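Local coordinates for protein BAG family molecular chaperone regulator 4 (Arabidopsis thaliana, PDB 4HWH) that probably acts as a co-chaperone that binds the ATPase domain of HSP70/HSC70 chaperones through its BAG domain, regulating programmed cell death and stress responses, at residues A[39-50]-A[73-84]. Sequence-based numbering, arbitrary orientation.
Sequences FDMAAELLMRQL and IQNLQEAVDKLK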
# COMPACT_ATOMS: atom_id res chain seq x y z
N PHE A 39 2.29 10.83 -2.26
CA PHE A 39 1.13 10.01 -2.61
C PHE A 39 1.45 9.08 -3.77
O PHE A 39 1.07 7.92 -3.77
CB PHE A 39 -0.06 10.90 -2.96
CG PHE A 39 -0.40 11.90 -1.89
CD1 PHE A 39 -0.70 11.49 -0.61
CD2 PHE A 39 -0.42 13.26 -2.18
CE1 PHE A 39 -1.01 12.41 0.38
CE2 PHE A 39 -0.72 14.18 -1.20
CZ PHE A 39 -1.02 13.76 0.08
N ASP A 40 2.17 9.61 -4.76
CA ASP A 40 2.49 8.82 -5.94
C ASP A 40 3.49 7.71 -5.64
O ASP A 40 3.35 6.60 -6.15
CB ASP A 40 2.97 9.72 -7.08
CG ASP A 40 1.84 10.51 -7.70
OD1 ASP A 40 0.67 10.14 -7.48
OD2 ASP A 40 2.11 11.50 -8.41
N MET A 41 4.49 8.00 -4.82
CA MET A 41 5.43 6.96 -4.41
C MET A 41 4.73 5.86 -3.61
O MET A 41 5.00 4.68 -3.81
CB MET A 41 6.58 7.54 -3.60
CG MET A 41 7.62 8.28 -4.42
SD MET A 41 9.08 8.66 -3.42
CE MET A 41 8.42 9.90 -2.31
N ALA A 42 3.83 6.25 -2.71
CA ALA A 42 3.09 5.25 -1.94
C ALA A 42 2.26 4.37 -2.87
O ALA A 42 2.22 3.15 -2.71
CB ALA A 42 2.20 5.92 -0.89
N ALA A 43 1.61 5.00 -3.84
CA ALA A 43 0.80 4.26 -4.80
C ALA A 43 1.69 3.33 -5.62
O ALA A 43 1.35 2.16 -5.84
CB ALA A 43 0.03 5.22 -5.71
N GLU A 44 2.83 3.84 -6.06
CA GLU A 44 3.76 3.04 -6.85
C GLU A 44 4.27 1.82 -6.08
O GLU A 44 4.34 0.72 -6.61
CB GLU A 44 4.93 3.89 -7.33
CG GLU A 44 6.16 3.09 -7.76
CD GLU A 44 5.90 2.21 -8.98
OE1 GLU A 44 4.91 2.46 -9.70
OE2 GLU A 44 6.69 1.28 -9.21
N LEU A 45 4.62 2.03 -4.81
CA LEU A 45 5.19 0.94 -4.03
C LEU A 45 4.14 -0.12 -3.74
O LEU A 45 4.45 -1.31 -3.68
CB LEU A 45 5.83 1.46 -2.75
CG LEU A 45 7.10 2.30 -2.98
CD1 LEU A 45 7.59 2.89 -1.67
CD2 LEU A 45 8.19 1.46 -3.64
N LEU A 46 2.90 0.31 -3.57
CA LEU A 46 1.79 -0.63 -3.42
C LEU A 46 1.61 -1.46 -4.68
O LEU A 46 1.37 -2.67 -4.61
CB LEU A 46 0.50 0.12 -3.07
CG LEU A 46 0.45 0.67 -1.65
CD1 LEU A 46 -0.69 1.67 -1.50
CD2 LEU A 46 0.31 -0.46 -0.63
N MET A 47 1.73 -0.82 -5.84
CA MET A 47 1.62 -1.53 -7.11
C MET A 47 2.73 -2.57 -7.29
O MET A 47 2.51 -3.65 -7.82
CB MET A 47 1.62 -0.54 -8.28
CG MET A 47 0.36 0.32 -8.34
SD MET A 47 0.28 1.39 -9.79
CE MET A 47 -1.17 2.36 -9.42
N ARG A 48 3.93 -2.24 -6.82
CA ARG A 48 5.05 -3.17 -6.89
C ARG A 48 4.78 -4.41 -6.03
O ARG A 48 5.13 -5.52 -6.41
CB ARG A 48 6.34 -2.48 -6.44
CG ARG A 48 6.85 -1.43 -7.41
CD ARG A 48 7.63 -2.07 -8.55
NE ARG A 48 8.80 -2.79 -8.05
CZ ARG A 48 9.50 -3.67 -8.76
NH1 ARG A 48 10.55 -4.27 -8.21
NH2 ARG A 48 9.15 -3.95 -10.00
N GLN A 49 4.15 -4.20 -4.88
CA GLN A 49 3.80 -5.32 -4.02
C GLN A 49 2.74 -6.19 -4.67
O GLN A 49 2.75 -7.41 -4.53
CB GLN A 49 3.37 -4.85 -2.62
CG GLN A 49 4.52 -4.27 -1.81
CD GLN A 49 5.71 -5.22 -1.72
OE1 GLN A 49 5.56 -6.39 -1.37
NE2 GLN A 49 6.90 -4.71 -2.02
N LEU A 50 1.83 -5.56 -5.41
CA LEU A 50 0.79 -6.28 -6.13
C LEU A 50 1.42 -7.17 -7.21
O LEU A 50 1.02 -8.31 -7.40
CB LEU A 50 -0.19 -5.29 -6.77
CG LEU A 50 -1.59 -5.79 -7.11
CD1 LEU A 50 -2.27 -6.35 -5.87
CD2 LEU A 50 -2.42 -4.65 -7.70
N ILE A 73 -4.13 -4.33 -0.20
CA ILE A 73 -3.47 -3.37 -1.07
C ILE A 73 -4.48 -2.49 -1.80
O ILE A 73 -4.32 -1.27 -1.87
CB ILE A 73 -2.55 -4.09 -2.07
CG1 ILE A 73 -1.32 -4.65 -1.35
CG2 ILE A 73 -2.14 -3.15 -3.19
CD1 ILE A 73 -0.39 -5.47 -2.24
N GLN A 74 -5.52 -3.10 -2.35
CA GLN A 74 -6.57 -2.35 -3.04
C GLN A 74 -7.19 -1.30 -2.11
O GLN A 74 -7.47 -0.18 -2.52
CB GLN A 74 -7.63 -3.30 -3.59
CG GLN A 74 -7.07 -4.31 -4.59
CD GLN A 74 -8.10 -5.35 -5.02
OE1 GLN A 74 -8.96 -5.75 -4.23
NE2 GLN A 74 -8.01 -5.78 -6.27
N ASN A 75 -7.38 -1.67 -0.85
CA ASN A 75 -7.92 -0.74 0.14
C ASN A 75 -6.98 0.43 0.40
O ASN A 75 -7.42 1.58 0.47
CB ASN A 75 -8.24 -1.46 1.45
CG ASN A 75 -9.47 -2.34 1.34
OD1 ASN A 75 -10.18 -2.31 0.34
ND2 ASN A 75 -9.72 -3.13 2.38
N LEU A 76 -5.69 0.14 0.54
CA LEU A 76 -4.70 1.19 0.71
C LEU A 76 -4.62 2.10 -0.51
O LEU A 76 -4.48 3.32 -0.37
CB LEU A 76 -3.32 0.58 1.02
CG LEU A 76 -3.27 -0.11 2.39
CD1 LEU A 76 -1.96 -0.88 2.58
CD2 LEU A 76 -3.46 0.90 3.50
N GLN A 77 -4.73 1.52 -1.70
CA GLN A 77 -4.68 2.31 -2.92
C GLN A 77 -5.82 3.33 -2.94
O GLN A 77 -5.63 4.48 -3.33
CB GLN A 77 -4.77 1.40 -4.15
CG GLN A 77 -3.53 0.54 -4.41
CD GLN A 77 -3.70 -0.40 -5.59
OE1 GLN A 77 -4.54 -1.30 -5.57
NE2 GLN A 77 -2.90 -0.20 -6.63
N GLU A 78 -7.00 2.89 -2.52
CA GLU A 78 -8.15 3.78 -2.45
C GLU A 78 -7.91 4.89 -1.44
O GLU A 78 -8.22 6.05 -1.71
CB GLU A 78 -9.41 2.99 -2.08
CG GLU A 78 -9.85 2.00 -3.15
CD GLU A 78 -11.15 1.30 -2.80
OE1 GLU A 78 -11.77 1.66 -1.78
OE2 GLU A 78 -11.54 0.38 -3.56
N ALA A 79 -7.35 4.54 -0.29
CA ALA A 79 -7.06 5.54 0.73
C ALA A 79 -6.07 6.59 0.21
O ALA A 79 -6.22 7.78 0.48
CB ALA A 79 -6.52 4.88 1.99
N VAL A 80 -5.07 6.14 -0.53
CA VAL A 80 -4.08 7.06 -1.10
C VAL A 80 -4.71 7.98 -2.14
O VAL A 80 -4.47 9.19 -2.14
CB VAL A 80 -2.87 6.32 -1.70
CG1 VAL A 80 -1.98 7.27 -2.49
CG2 VAL A 80 -2.07 5.62 -0.60
N ASP A 81 -5.53 7.41 -3.02
CA ASP A 81 -6.25 8.20 -4.01
C ASP A 81 -7.04 9.32 -3.33
O ASP A 81 -7.02 10.47 -3.78
CB ASP A 81 -7.22 7.32 -4.81
CG ASP A 81 -6.51 6.36 -5.73
OD1 ASP A 81 -5.37 6.67 -6.14
OD2 ASP A 81 -7.09 5.30 -6.05
N LYS A 82 -7.73 8.96 -2.25
CA LYS A 82 -8.56 9.91 -1.53
C LYS A 82 -7.72 11.05 -0.96
O LYS A 82 -8.09 12.21 -1.08
CB LYS A 82 -9.33 9.21 -0.41
CG LYS A 82 -10.58 8.46 -0.87
CD LYS A 82 -10.37 7.82 -2.23
CE LYS A 82 -11.37 6.71 -2.50
NZ LYS A 82 -11.02 5.98 -3.76
N LEU A 83 -6.60 10.71 -0.34
CA LEU A 83 -5.68 11.72 0.17
C LEU A 83 -5.19 12.64 -0.94
O LEU A 83 -5.19 13.86 -0.79
CB LEU A 83 -4.47 11.06 0.83
CG LEU A 83 -4.65 10.56 2.26
CD1 LEU A 83 -3.30 10.12 2.81
CD2 LEU A 83 -5.26 11.65 3.11
N LYS A 84 -4.74 12.05 -2.04
CA LYS A 84 -4.24 12.83 -3.16
C LYS A 84 -5.32 13.78 -3.66
O LYS A 84 -5.07 14.97 -3.88
CB LYS A 84 -3.75 11.92 -4.29
CG LYS A 84 -3.06 12.68 -5.41
CD LYS A 84 -2.51 11.74 -6.47
CE LYS A 84 -1.80 12.52 -7.56
NZ LYS A 84 -1.23 11.62 -8.60
O HOH W 1 0.50 13.29 -9.93
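One face of the Phe-39 ring is laid against the backbone of helix 63-86, with Lys-84 CA 4.2 Å from the ring centroid in a CH-pi contact; on the same face but displaced past the ring's border, Leu-83 CB comes to 3.7 Å from Phe-39 CE1. Segments 39-50 (of helix 36-54) and 73-84 run antiparallel, their axes 9.7 Å apart at closest approach and 165° between directions, and mesh by knobs-into-holes packing. Leu-46 enters the hole formed by Ile-73, Leu-76, Gln-77 and Val-80, its CD1 3.8 Å from Leu-76 CB, while Val-80 reciprocates among Phe-39, Ala-42, Ala-43 and Leu-46. Val-80 and Leu-76 also touch Val-21 and Val-14 of helix 3-29, which completes the three-helix bundle of the BAG domain. Beside this seam, the fully extended Lys-84 chain, with CG anti to N (chi1 -173°), donates a hydrogen bond from NZ to the syn lone pair of Asp-40 OD1, 2.7 Å, within a salt bridge. A water accepts from NZ and donates to Asp-40 OD2, so both carboxylate oxygens are engaged. Replacing Asp-40 with an asparagine would probably leave the Lys-84 ammonium without its charged mate. Chemically, apolar knobs fill the interface, while the marginal salt bridge probably helps fix its pairing.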